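Proteasome chaperone 3 (Saccharomyces cerevisiae, PDB 2Z5B) acts as a chaperone in 20S proteasome assembly, pairing with POC4 as a heterodimer that binds proteasome precursors and facilitates formation of the alpha-ring. Local coordinates at residues Tyr4-Thr8 with Cys172-Ala178; Lys25-Val29 with Gln41-Asn45; Thr51-Lys57 with Tyr95-Leu101; Ser146-Trp150 with Lys165-Val169. All blocks are in the same frame, centred on the assembly; numbering follows the deposited sequence.

Contact 1. Residues Tyr4-Thr8 with Cys172-Ala178; sequences YEFQT and CIKDMYA
C172 meets strand 4-8 with both its sulfur and its carbonyl: SG rests on CG2 of T8 at 3.6 Å, and O lies over one face of the F6 ring, 3.8 Å from CG. F6 reaches this place because its CG is anti to the backbone N (chi1 -166°). Three residues on, D175 lies alongside the same ring, its CB 3.6 Å from F6 CE1. M176 follows, with CG packed on Y4 CB at 3.6 Å and SD against E5 N and CA. Its carbonyl O accepts from a water that in turn takes the N-H of E5, 3.0 Å from E5 N, thus linking the last turn to the strand. At Y177 phi turns positive and the helix ends in a Schellman motif. This carries A178 back so that its O stands 3.3 Å above the plane of the Y4 ring, over its centre. A leucine in place of this tyrosine is likely to leave the A178 carbonyl without the ring face beneath it and the last modelled residue freer to move. Here the C-terminal helix packs on the outermost strand of the sheet within this chain, one layer on another, as in an alpha/beta sandwich.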
loop_
_atom_site.group_PDB
_atom_site.type_symbol
_atom_site.label_atom_id
_atom_site.label_comp_id
_atom_site.label_asym_id
_atom_site.label_seq_id
_atom_site.Cartn_x
_atom_site.Cartn_y
_atom_site.Cartn_z
ATOM N N TYR B 4 -8.680 -6.715 -0.245
ATOM C CA TYR B 4 -9.762 -6.185 -1.061
ATOM C C TYR B 4 -9.158 -5.736 -2.380
ATOM O O TYR B 4 -8.012 -5.271 -2.411
ATOM C CB TYR B 4 -10.441 -4.994 -0.377
ATOM C CG TYR B 4 -10.943 -5.302 1.017
ATOM C CD1 TYR B 4 -12.229 -5.807 1.223
ATOM C CD2 TYR B 4 -10.118 -5.100 2.134
ATOM C CE1 TYR B 4 -12.680 -6.095 2.515
ATOM C CE2 TYR B 4 -10.556 -5.380 3.408
ATOM C CZ TYR B 4 -11.834 -5.883 3.594
ATOM O OH TYR B 4 -12.277 -6.166 4.873
ATOM N N GLU B 5 -9.898 -5.896 -3.472
ATOM C CA GLU B 5 -9.385 -5.480 -4.789
ATOM C C GLU B 5 -10.491 -5.210 -5.797
ATOM O O GLU B 5 -11.626 -5.679 -5.632
ATOM C CB GLU B 5 -8.410 -6.517 -5.363
ATOM C CG GLU B 5 -9.108 -7.693 -6.029
ATOM C CD GLU B 5 -8.166 -8.771 -6.521
ATOM O OE1 GLU B 5 -7.017 -8.467 -6.912
ATOM O OE2 GLU B 5 -8.605 -9.943 -6.539
ATOM N N PHE B 6 -10.140 -4.469 -6.848
ATOM C CA PHE B 6 -11.085 -4.077 -7.910
ATOM C C PHE B 6 -10.271 -3.726 -9.132
ATOM O O PHE B 6 -9.306 -2.951 -9.052
ATOM C CB PHE B 6 -11.917 -2.856 -7.488
ATOM C CG PHE B 6 -13.127 -2.587 -8.369
ATOM C CD1 PHE B 6 -14.334 -3.242 -8.129
ATOM C CD2 PHE B 6 -13.062 -1.662 -9.409
ATOM C CE1 PHE B 6 -15.459 -2.990 -8.931
ATOM C CE2 PHE B 6 -14.183 -1.386 -10.209
ATOM C CZ PHE B 6 -15.388 -2.064 -9.966
ATOM N N GLN B 7 -10.663 -4.300 -10.262
ATOM C CA GLN B 7 -9.958 -4.103 -11.511
ATOM C C GLN B 7 -10.948 -3.601 -12.546
ATOM O O GLN B 7 -12.022 -4.188 -12.748
ATOM C CB GLN B 7 -9.298 -5.410 -11.978
ATOM C CG GLN B 7 -8.638 -5.338 -13.364
ATOM C CD GLN B 7 -7.343 -4.532 -13.397
ATOM O OE1 GLN B 7 -6.301 -4.985 -12.918
ATOM N NE2 GLN B 7 -7.394 -3.350 -14.015
ATOM N N THR B 8 -10.584 -2.499 -13.185
ATOM C CA THR B 8 -11.370 -1.957 -14.269
ATOM C C THR B 8 -10.459 -1.219 -15.241
ATOM O O THR B 8 -9.254 -1.483 -15.282
ATOM C CB THR B 8 -12.543 -1.070 -13.747
ATOM O OG1 THR B 8 -13.306 -0.594 -14.860
ATOM C CG2 THR B 8 -12.014 0.097 -12.917
ATOM N N CYS B 172 -14.612 3.328 -7.672
ATOM C CA CYS B 172 -13.862 2.063 -7.747
ATOM C C CYS B 172 -13.495 1.571 -6.340
ATOM O O CYS B 172 -13.638 0.385 -6.020
ATOM C CB CYS B 172 -12.598 2.257 -8.595
ATOM S SG CYS B 172 -12.909 2.479 -10.355
ATOM N N ILE B 173 -13.065 2.503 -5.489
ATOM C CA ILE B 173 -12.646 2.188 -4.125
ATOM C C ILE B 173 -13.834 1.705 -3.299
ATOM O O ILE B 173 -13.722 0.698 -2.591
ATOM C CB ILE B 173 -11.914 3.384 -3.460
ATOM C CG1 ILE B 173 -10.575 3.638 -4.171
ATOM C CG2 ILE B 173 -11.707 3.142 -1.957
ATOM C CD1 ILE B 173 -10.001 5.037 -3.996
ATOM N N LYS B 174 -14.969 2.398 -3.426
ATOM C CA LYS B 174 -16.240 1.988 -2.809
ATOM C C LYS B 174 -16.755 0.634 -3.331
ATOM O O LYS B 174 -17.268 -0.174 -2.552
ATOM C CB LYS B 174 -17.312 3.079 -2.994
ATOM C CG LYS B 174 -18.656 2.798 -2.288
ATOM C CD LYS B 174 -19.575 4.025 -2.305
ATOM C CE LYS B 174 -21.019 3.645 -1.994
ATOM N NZ LYS B 174 -21.654 2.900 -3.126
ATOM N N ASP B 175 -16.608 0.387 -4.635
ATOM C CA ASP B 175 -17.080 -0.850 -5.253
ATOM C C ASP B 175 -16.240 -2.060 -4.842
ATOM O O ASP B 175 -16.727 -3.192 -4.819
ATOM C CB ASP B 175 -17.150 -0.716 -6.773
ATOM C CG ASP B 175 -18.343 0.098 -7.233
ATOM O OD1 ASP B 175 -19.289 0.299 -6.433
ATOM O OD2 ASP B 175 -18.337 0.533 -8.400
ATOM N N MET B 176 -14.993 -1.799 -4.476
ATOM C CA MET B 176 -14.138 -2.774 -3.844
ATOM C C MET B 176 -14.780 -3.319 -2.557
ATOM O O MET B 176 -14.630 -4.505 -2.251
ATOM C CB MET B 176 -12.794 -2.102 -3.541
ATOM C CG MET B 176 -11.704 -3.005 -3.059
ATOM S SD MET B 176 -10.087 -2.259 -3.352
ATOM C CE MET B 176 -10.043 -0.944 -2.157
ATOM N N TYR B 177 -15.556 -2.455 -1.887
ATOM C CA TYR B 177 -15.922 -2.491 -0.440
ATOM C C TYR B 177 -14.685 -2.080 0.394
ATOM O O TYR B 177 -14.318 -2.698 1.402
ATOM C CB TYR B 177 -16.565 -3.817 -0.042
ATOM C CG TYR B 177 -17.838 -4.136 -0.831
ATOM C CD1 TYR B 177 -18.209 -3.365 -1.937
ATOM C CD2 TYR B 177 -18.628 -5.239 -0.513
ATOM C CE1 TYR B 177 -19.354 -3.655 -2.683
ATOM C CE2 TYR B 177 -19.783 -5.548 -1.273
ATOM C CZ TYR B 177 -20.131 -4.743 -2.343
ATOM O OH TYR B 177 -21.260 -5.019 -3.096
ATOM N N ALA B 178 -14.071 -0.996 -0.068
ATOM C CA ALA B 178 -12.649 -0.668 0.152
ATOM C C ALA B 178 -11.835 -1.443 1.184
ATOM O O ALA B 178 -12.353 -2.328 1.865
ATOM C CB ALA B 178 -12.509 0.779 0.382
HETATM O O HOH W 1 -12.606 -6.999 -2.800
#

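Contact 2. Residues Lys25-Val29 with Gln41-Asn45; sequences KELYV and QIRLN
I42 CG2 lies anti to the backbone N, with CG1 turned to chi1 -43°, and L27 CG is likewise anti to its own N (chi1 -171°); methyls from the two strands of a beta hairpin thereby come together, L27 CD1 lying 3.9 Å from I42 CG2, and V29 CG2 4.0 Å from the same methyl. These side chains lie on the face turned to helix 162-176, where L27 and V29 also pack. The hairpin is antiparallel, Y28 and R43 forming a hydrogen-bonded pair with R43 N to Y28 O at 2.7 Å, while N45 N gives its hydrogen to E26 O at 2.9 Å. At the open end, K25 CB presses tightly on L44 CD1, 3.4 Å away. The opposite face, with Y28 and R43, is polar: the Y28 hydroxyl bonds to E5, and E26 reaches L5 of the Protein YPL144W chain. There R43 grips Q41 side-on, NE and NH2 each 2.8 Å from OE1, which lies in the guanidinium plane and also bonds to S42 of that chain.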
loop_
_atom_site.group_PDB
_atom_site.type_symbol
_atom_site.label_atom_id
_atom_site.label_comp_id
_atom_site.label_asym_id
_atom_site.label_seq_id
_atom_site.Cartn_x
_atom_site.Cartn_y
_atom_site.Cartn_z
ATOM N N LYS B 25 -6.755 2.402 -20.346
ATOM C CA LYS B 25 -5.734 2.031 -19.374
ATOM C C LYS B 25 -6.364 1.254 -18.216
ATOM O O LYS B 25 -7.440 1.610 -17.746
ATOM C CB LYS B 25 -5.048 3.299 -18.862
ATOM C CG LYS B 25 -4.166 4.009 -19.891
ATOM C CD LYS B 25 -4.034 5.506 -19.599
ATOM C CE LYS B 25 -4.883 6.369 -20.544
ATOM N NZ LYS B 25 -6.368 6.284 -20.308
ATOM N N GLU B 26 -5.697 0.197 -17.759
ATOM C CA GLU B 26 -6.218 -0.621 -16.668
ATOM C C GLU B 26 -6.047 0.103 -15.333
ATOM O O GLU B 26 -4.953 0.579 -15.012
ATOM C CB GLU B 26 -5.514 -1.986 -16.612
ATOM C CG GLU B 26 -5.723 -2.882 -17.844
ATOM C CD GLU B 26 -5.041 -4.226 -17.708
ATOM O OE1 GLU B 26 -4.400 -4.467 -16.657
ATOM O OE2 GLU B 26 -5.144 -5.051 -18.648
ATOM N N LEU B 27 -7.127 0.201 -14.565
ATOM C CA LEU B 27 -7.043 0.746 -13.211
ATOM C C LEU B 27 -7.223 -0.395 -12.231
ATOM O O LEU B 27 -8.204 -1.140 -12.309
ATOM C CB LEU B 27 -8.079 1.852 -12.951
ATOM C CG LEU B 27 -7.914 2.620 -11.622
ATOM C CD1 LEU B 27 -6.778 3.629 -11.709
ATOM C CD2 LEU B 27 -9.201 3.316 -11.169
ATOM N N TYR B 28 -6.257 -0.542 -11.329
ATOM C CA TYR B 28 -6.286 -1.609 -10.325
ATOM C C TYR B 28 -6.161 -1.046 -8.923
ATOM O O TYR B 28 -5.221 -0.307 -8.610
ATOM C CB TYR B 28 -5.192 -2.648 -10.572
ATOM C CG TYR B 28 -5.190 -3.752 -9.533
ATOM C CD1 TYR B 28 -6.171 -4.750 -9.542
ATOM C CD2 TYR B 28 -4.216 -3.788 -8.529
ATOM C CE1 TYR B 28 -6.176 -5.760 -8.573
ATOM C CE2 TYR B 28 -4.214 -4.783 -7.568
ATOM C CZ TYR B 28 -5.202 -5.756 -7.594
ATOM O OH TYR B 28 -5.208 -6.740 -6.641
ATOM N N VAL B 29 -7.144 -1.373 -8.095
ATOM C CA VAL B 29 -7.153 -0.924 -6.725
ATOM C C VAL B 29 -7.077 -2.151 -5.836
ATOM O O VAL B 29 -7.692 -3.197 -6.130
ATOM C CB VAL B 29 -8.375 -0.063 -6.432
ATOM C CG1 VAL B 29 -8.340 0.436 -5.036
ATOM C CG2 VAL B 29 -8.405 1.154 -7.400
ATOM N N GLN B 41 -3.537 0.559 -2.619
ATOM C CA GLN B 41 -2.815 0.656 -3.887
ATOM C C GLN B 41 -3.761 1.169 -4.946
ATOM O O GLN B 41 -4.898 0.692 -5.049
ATOM C CB GLN B 41 -2.309 -0.705 -4.370
ATOM C CG GLN B 41 -1.188 -1.316 -3.554
ATOM C CD GLN B 41 -0.740 -2.603 -4.164
ATOM O OE1 GLN B 41 0.084 -2.612 -5.089
ATOM N NE2 GLN B 41 -1.271 -3.703 -3.668
ATOM N N ILE B 42 -3.301 2.139 -5.733
ATOM C CA ILE B 42 -4.029 2.532 -6.954
ATOM C C ILE B 42 -3.086 2.524 -8.145
ATOM O O ILE B 42 -2.296 3.454 -8.333
ATOM C CB ILE B 42 -4.710 3.908 -6.851
ATOM C CG1 ILE B 42 -5.414 4.077 -5.490
ATOM C CG2 ILE B 42 -5.712 4.058 -7.996
ATOM C CD1 ILE B 42 -5.883 5.484 -5.197
ATOM N N ARG B 43 -3.157 1.474 -8.942
ATOM C CA ARG B 43 -2.208 1.281 -10.018
ATOM C C ARG B 43 -2.799 1.567 -11.394
ATOM O O ARG B 43 -3.933 1.198 -11.678
ATOM C CB ARG B 43 -1.679 -0.149 -9.994
ATOM C CG ARG B 43 -0.854 -0.480 -8.759
ATOM C CD ARG B 43 -0.223 -1.821 -8.964
ATOM N NE ARG B 43 0.514 -2.302 -7.795
ATOM C CZ ARG B 43 1.623 -3.025 -7.877
ATOM N NH1 ARG B 43 2.158 -3.278 -9.076
ATOM N NH2 ARG B 43 2.225 -3.457 -6.761
ATOM N N LEU B 44 -1.987 2.180 -12.252
ATOM C CA LEU B 44 -2.371 2.474 -13.631
ATOM C C LEU B 44 -1.481 1.652 -14.530
ATOM O O LEU B 44 -0.262 1.841 -14.536
ATOM C CB LEU B 44 -2.207 3.967 -13.951
ATOM C CG LEU B 44 -2.629 4.431 -15.366
ATOM C CD1 LEU B 44 -4.024 3.956 -15.705
ATOM C CD2 LEU B 44 -2.541 5.938 -15.491
ATOM N N ASN B 45 -2.097 0.734 -15.272
ATOM C CA ASN B 45 -1.366 -0.276 -16.045
ATOM C C ASN B 45 -0.295 -0.990 -15.199
ATOM O O ASN B 45 0.803 -1.257 -15.671
ATOM C CB ASN B 45 -0.757 0.333 -17.322
ATOM C CG ASN B 45 -1.810 0.635 -18.404
ATOM O OD1 ASN B 45 -1.554 1.406 -19.330
ATOM N ND2 ASN B 45 -2.975 0.024 -18.293
#

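Contact 3. Residues Thr51-Lys57 with Tyr95-Leu101; sequences TYEVSSK and YQVVTKL
E53 and V98 exchange two backbone hydrogen bonds, E53 N to V98 O at 2.7 Å and V98 N to E53 O at 2.8 Å, and S55 with Q96 repeats the pattern. The regular antiparallel pairing is interrupted at T51, whose O accepts from both K100 N (2.7 Å) and L101 N (3.1 Å). Two residues thus face one, which defines a classic beta bulge, and the register slips by one as the chain turns a corner at K100.

Charge supplies the second kind of interaction. The E53 chain runs out extended, with CG anti to the backbone N (chi1 -173°), and K100 bends back to it. K100 NZ forms a salt bridge with E53 OE1 at 2.8 Å, approaching from above the carboxylate plane, 58° out of it. The same ammonium bonds to L88 O of the Protein YPL144W chain, so the lysine serves both the strand pair and the partner chain.

Apolar contacts lie on the face of Y52, V54 and V97, where V54 CG1 touches V97 CG2 at 4.0 Å. Y95 CB, toward the end of the pairing, meets the same V54 methyl at 3.8 Å. A polar atom borders this group: T99 OG1 sits at the edge of the Y52 ring, 3.3 Å from CE1.

On this face Y52 and V54 pack against helix 109-124; strand 140-145 flanks strand 50-56 on the side away from 95-99, and T51 and E53 face the Protein YPL144W chain.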
loop_
_atom_site.group_PDB
_atom_site.type_symbol
_atom_site.label_atom_id
_atom_site.label_comp_id
_atom_site.label_asym_id
_atom_site.label_seq_id
_atom_site.Cartn_x
_atom_site.Cartn_y
_atom_site.Cartn_z
ATOM N N THR B 51 3.830 7.557 -2.976
ATOM C CA THR B 51 3.208 7.092 -1.734
ATOM C C THR B 51 2.990 8.273 -0.804
ATOM O O THR B 51 3.890 9.107 -0.625
ATOM C CB THR B 51 4.036 5.987 -1.020
ATOM O OG1 THR B 51 4.089 4.811 -1.837
ATOM C CG2 THR B 51 3.424 5.616 0.328
ATOM N N TYR B 52 1.803 8.325 -0.210
ATOM C CA TYR B 52 1.414 9.391 0.700
ATOM C C TYR B 52 0.817 8.824 1.962
ATOM O O TYR B 52 0.103 7.820 1.928
ATOM C CB TYR B 52 0.400 10.337 0.033
ATOM C CG TYR B 52 0.886 10.850 -1.299
ATOM C CD1 TYR B 52 1.749 11.949 -1.381
ATOM C CD2 TYR B 52 0.527 10.203 -2.479
ATOM C CE1 TYR B 52 2.227 12.394 -2.622
ATOM C CE2 TYR B 52 0.983 10.645 -3.708
ATOM C CZ TYR B 52 1.824 11.739 -3.776
ATOM O OH TYR B 52 2.260 12.144 -5.021
ATOM N N GLU B 53 1.120 9.471 3.078
ATOM C CA GLU B 53 0.490 9.154 4.336
ATOM C C GLU B 53 -0.533 10.240 4.654
ATOM O O GLU B 53 -0.200 11.434 4.702
ATOM C CB GLU B 53 1.541 9.004 5.449
ATOM C CG GLU B 53 0.973 8.502 6.765
ATOM C CD GLU B 53 2.037 8.095 7.769
ATOM O OE1 GLU B 53 3.107 8.747 7.848
ATOM O OE2 GLU B 53 1.793 7.110 8.497
ATOM N N VAL B 54 -1.782 9.811 4.829
ATOM C CA VAL B 54 -2.890 10.696 5.165
ATOM C C VAL B 54 -3.344 10.395 6.600
ATOM O O VAL B 54 -3.797 9.285 6.899
ATOM C CB VAL B 54 -4.064 10.545 4.148
ATOM C CG1 VAL B 54 -4.997 11.768 4.197
ATOM C CG2 VAL B 54 -3.527 10.351 2.730
ATOM N N SER B 55 -3.193 11.375 7.491
ATOM C CA SER B 55 -3.634 11.224 8.881
ATOM C C SER B 55 -4.463 12.419 9.360
ATOM O O SER B 55 -4.247 13.550 8.924
ATOM C CB SER B 55 -2.446 10.980 9.821
ATOM O OG SER B 55 -1.530 12.058 9.785
ATOM N N SER B 56 -5.412 12.152 10.253
ATOM C CA SER B 56 -6.340 13.176 10.727
ATOM C C SER B 56 -5.693 14.142 11.710
ATOM O O SER B 56 -4.951 13.727 12.606
ATOM C CB SER B 56 -7.579 12.537 11.360
ATOM O OG SER B 56 -7.225 11.725 12.464
ATOM N N LYS B 57 -5.986 15.433 11.530
ATOM C CA LYS B 57 -5.563 16.475 12.462
ATOM C C LYS B 57 -6.379 16.409 13.759
ATOM O O LYS B 57 -7.554 16.800 13.778
ATOM C CB LYS B 57 -5.717 17.860 11.812
ATOM C CG LYS B 57 -4.424 18.535 11.382
ATOM C CD LYS B 57 -3.860 17.977 10.082
ATOM C CE LYS B 57 -2.797 18.906 9.499
ATOM N NZ LYS B 57 -1.601 19.080 10.386
ATOM N N TYR B 95 -6.933 16.890 7.276
ATOM C CA TYR B 95 -5.901 15.868 7.288
ATOM C C TYR B 95 -4.531 16.458 6.993
ATOM O O TYR B 95 -4.402 17.550 6.421
ATOM C CB TYR B 95 -6.211 14.753 6.273
ATOM C CG TYR B 95 -7.503 14.020 6.543
ATOM C CD1 TYR B 95 -8.723 14.551 6.126
ATOM C CD2 TYR B 95 -7.508 12.806 7.222
ATOM C CE1 TYR B 95 -9.910 13.903 6.378
ATOM C CE2 TYR B 95 -8.696 12.138 7.471
ATOM C CZ TYR B 95 -9.893 12.703 7.043
ATOM O OH TYR B 95 -11.075 12.064 7.283
ATOM N N GLN B 96 -3.513 15.720 7.414
ATOM C CA GLN B 96 -2.135 15.984 7.065
ATOM C C GLN B 96 -1.765 14.970 5.977
ATOM O O GLN B 96 -1.896 13.757 6.184
ATOM C CB GLN B 96 -1.261 15.798 8.316
ATOM C CG GLN B 96 0.225 16.096 8.139
ATOM C CD GLN B 96 1.051 15.735 9.369
ATOM O OE1 GLN B 96 1.533 16.616 10.084
ATOM N NE2 GLN B 96 1.218 14.436 9.619
ATOM N N VAL B 97 -1.349 15.469 4.815
ATOM C CA VAL B 97 -0.860 14.616 3.734
ATOM C C VAL B 97 0.660 14.729 3.630
ATOM O O VAL B 97 1.199 15.793 3.319
ATOM C CB VAL B 97 -1.502 14.956 2.369
ATOM C CG1 VAL B 97 -0.898 14.085 1.254
ATOM C CG2 VAL B 97 -3.015 14.785 2.433
ATOM N N VAL B 98 1.341 13.625 3.906
ATOM C CA VAL B 98 2.805 13.579 3.829
ATOM C C VAL B 98 3.242 12.700 2.663
ATOM O O VAL B 98 2.834 11.541 2.549
ATOM C CB VAL B 98 3.436 13.077 5.151
ATOM C CG1 VAL B 98 4.968 13.047 5.058
ATOM C CG2 VAL B 98 3.011 13.944 6.314
ATOM N N THR B 99 4.085 13.269 1.815
ATOM C CA THR B 99 4.639 12.601 0.668
ATOM C C THR B 99 5.832 11.758 1.110
ATOM O O THR B 99 6.828 12.294 1.620
ATOM C CB THR B 99 5.079 13.630 -0.384
ATOM O OG1 THR B 99 3.964 14.454 -0.733
ATOM C CG2 THR B 99 5.597 12.946 -1.640
ATOM N N LYS B 100 5.717 10.444 0.923
ATOM C CA LYS B 100 6.797 9.512 1.273
ATOM C C LYS B 100 7.628 9.174 0.038
ATOM O O LYS B 100 8.823 8.884 0.144
ATOM C CB LYS B 100 6.254 8.234 1.937
ATOM C CG LYS B 100 5.404 8.451 3.179
ATOM C CD LYS B 100 6.197 9.164 4.295
ATOM C CE LYS B 100 5.374 9.300 5.551
ATOM N NZ LYS B 100 5.410 8.052 6.365
ATOM N N LEU B 101 6.996 9.229 -1.125
ATOM C CA LEU B 101 7.638 8.899 -2.394
ATOM C C LEU B 101 6.915 9.649 -3.500
ATOM O O LEU B 101 5.688 9.660 -3.530
ATOM C CB LEU B 101 7.569 7.384 -2.648
ATOM C CG LEU B 101 8.401 6.830 -3.802
ATOM C CD1 LEU B 101 9.908 6.892 -3.499
ATOM C CD2 LEU B 101 7.981 5.404 -4.123
#

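Contact 4. Residues Ser146-Trp150 with Lys165-Val169; sequences SSKIW and KLVFV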
loop_
_atom_site.group_PDB
_atom_site.type_symbol
_atom_site.label_atom_id
_atom_site.label_comp_id
_atom_site.label_asym_id
_atom_site.label_seq_id
_atom_site.Cartn_x
_atom_site.Cartn_y
_atom_site.Cartn_z
ATOM N N SER B 146 -0.106 5.491 -8.879
ATOM C CA SER B 146 0.521 6.052 -10.083
ATOM C C SER B 146 0.160 7.530 -10.204
ATOM O O SER B 146 -1.021 7.876 -10.287
ATOM C CB SER B 146 0.036 5.311 -11.329
ATOM O OG SER B 146 0.375 6.011 -12.524
ATOM N N SER B 147 1.178 8.393 -10.225
ATOM C CA SER B 147 0.995 9.824 -10.465
ATOM C C SER B 147 0.405 10.117 -11.854
ATOM O O SER B 147 -0.115 11.208 -12.105
ATOM C CB SER B 147 2.339 10.546 -10.327
ATOM O OG SER B 147 3.274 10.032 -11.258
ATOM N N LYS B 148 0.497 9.142 -12.753
ATOM C CA LYS B 148 0.032 9.305 -14.135
ATOM C C LYS B 148 -1.488 9.195 -14.300
ATOM O O LYS B 148 -2.017 9.434 -15.393
ATOM C CB LYS B 148 0.742 8.313 -15.054
ATOM C CG LYS B 148 2.269 8.424 -14.995
ATOM C CD LYS B 148 2.901 8.401 -16.380
ATOM C CE LYS B 148 3.007 9.809 -16.983
ATOM N NZ LYS B 148 4.004 10.674 -16.271
ATOM N N ILE B 149 -2.188 8.825 -13.225
ATOM C CA ILE B 149 -3.654 8.851 -13.211
ATOM C C ILE B 149 -4.152 10.301 -13.217
ATOM O O ILE B 149 -5.221 10.605 -13.749
ATOM C CB ILE B 149 -4.249 8.121 -11.969
ATOM C CG1 ILE B 149 -3.726 6.688 -11.860
ATOM C CG2 ILE B 149 -5.786 8.101 -12.031
ATOM C CD1 ILE B 149 -3.994 6.041 -10.527
ATOM N N TRP B 150 -3.361 11.189 -12.626
ATOM C CA TRP B 150 -3.771 12.567 -12.381
ATOM C C TRP B 150 -3.031 13.544 -13.288
ATOM O O TRP B 150 -2.598 13.172 -14.377
ATOM C CB TRP B 150 -3.526 12.911 -10.912
ATOM C CG TRP B 150 -4.008 11.815 -10.004
ATOM C CD1 TRP B 150 -3.237 10.939 -9.287
ATOM C CD2 TRP B 150 -5.373 11.449 -9.753
ATOM N NE1 TRP B 150 -4.039 10.071 -8.589
ATOM C CE2 TRP B 150 -5.352 10.357 -8.858
ATOM C CE3 TRP B 150 -6.608 11.949 -10.185
ATOM C CZ2 TRP B 150 -6.518 9.751 -8.390
ATOM C CZ3 TRP B 150 -7.769 11.344 -9.722
ATOM C CH2 TRP B 150 -7.714 10.255 -8.830
ATOM N N LYS B 165 -12.624 12.142 -13.191
ATOM C CA LYS B 165 -11.611 11.136 -12.898
ATOM C C LYS B 165 -11.543 10.855 -11.388
ATOM O O LYS B 165 -11.388 9.699 -10.988
ATOM C CB LYS B 165 -10.258 11.567 -13.458
ATOM C CG LYS B 165 -9.269 10.430 -13.727
ATOM C CD LYS B 165 -8.208 10.856 -14.755
ATOM C CE LYS B 165 -7.800 12.321 -14.589
ATOM N NZ LYS B 165 -6.710 12.719 -15.523
ATOM N N LEU B 166 -11.684 11.903 -10.566
ATOM C CA LEU B 166 -11.741 11.743 -9.109
ATOM C C LEU B 166 -12.944 10.916 -8.672
ATOM O O LEU B 166 -12.813 9.986 -7.859
ATOM C CB LEU B 166 -11.750 13.096 -8.383
ATOM C CG LEU B 166 -11.916 13.049 -6.857
ATOM C CD1 LEU B 166 -10.723 12.331 -6.197
ATOM C CD2 LEU B 166 -12.095 14.443 -6.267
ATOM N N VAL B 167 -14.113 11.246 -9.219
ATOM C CA VAL B 167 -15.332 10.533 -8.882
ATOM C C VAL B 167 -15.254 9.053 -9.281
ATOM O O VAL B 167 -15.687 8.197 -8.529
ATOM C CB VAL B 167 -16.594 11.241 -9.462
ATOM C CG1 VAL B 167 -17.859 10.413 -9.232
ATOM C CG2 VAL B 167 -16.749 12.603 -8.803
ATOM N N PHE B 168 -14.710 8.771 -10.458
ATOM C CA PHE B 168 -14.572 7.391 -10.926
ATOM C C PHE B 168 -13.683 6.552 -10.003
ATOM O O PHE B 168 -14.035 5.421 -9.667
ATOM C CB PHE B 168 -14.005 7.353 -12.346
ATOM C CG PHE B 168 -13.813 5.962 -12.879
ATOM C CD1 PHE B 168 -14.899 5.247 -13.387
ATOM C CD2 PHE B 168 -12.558 5.365 -12.870
ATOM C CE1 PHE B 168 -14.732 3.949 -13.887
ATOM C CE2 PHE B 168 -12.379 4.066 -13.366
ATOM C CZ PHE B 168 -13.467 3.370 -13.877
ATOM N N VAL B 169 -12.524 7.098 -9.634
ATOM C CA VAL B 169 -11.614 6.417 -8.718
ATOM C C VAL B 169 -12.268 6.192 -7.352
ATOM O O VAL B 169 -12.156 5.089 -6.792
ATOM C CB VAL B 169 -10.244 7.143 -8.583
ATOM C CG1 VAL B 169 -9.360 6.455 -7.533
ATOM C CG2 VAL B 169 -9.519 7.170 -9.930
#
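This is loop-on-helix packing: the segment that leaves strand 140-145 leans on the early turns of helix 162-176, and W150 with I149 meets K165, L166 and V169. The indole does most of the touching with its six-membered ring. CH2 lies 3.7 Å from V169 CG2, the two side chains coming from opposite directions, and CZ3 is 4.0 Å from L166 CA, which stands at the ring edge and near its plane. Turned beside the backbone N and anti to the carbonyl carbon (chi1 -45°), the indole folds back so that CG2 of the preceding I149 stands 3.9 Å above the ring plane, over its centre; the same methyl looks across to V169 CG2.

An ST turn opens the loop: S146 OG accepts from K148 N at 3.1 Å. I149 and W150 follow directly, and the chain beyond W150 is not modelled for several residues.

With an alanine in place of the tryptophan, a gap is likely to open beside V169 CG2, and L166 CA would probably lose the ring edge it meets, while I149 CG2 would lose the ring beneath it.

The K165 side chain reaches from the helix to I149 O, bent at chi3 (37°), with CD and CE both 3.2 Å from that oxygen. Its NZ makes a weak hydrogen bond of 3.1 Å to the same O, while V112 of helix 109-124 closes on both W150 and L166.

Overall arrangement
Contact 2 is the most buried of the four, and contacts 1, 3 and 4 are partly buried. Contacts 1 and 2 are joined through the adjacent strands 3-9 and 26-33 of one sheet, and E5 OE1 meets Y28 OH. Contact 4 shares helix 162-176 with contact 1, where T8 CG2 and F168 CZ pack, and adjoins contact 2 through I42 and I149. Contact 3 holds the other outermost strand of the chain's sheet, its centre about 20 Å from that of contact 2. Chemistry follows place: the two strand pairings rest on backbone bonds plus polar links to Protein YPL144W, whereas the two helix contacts are largely apolar.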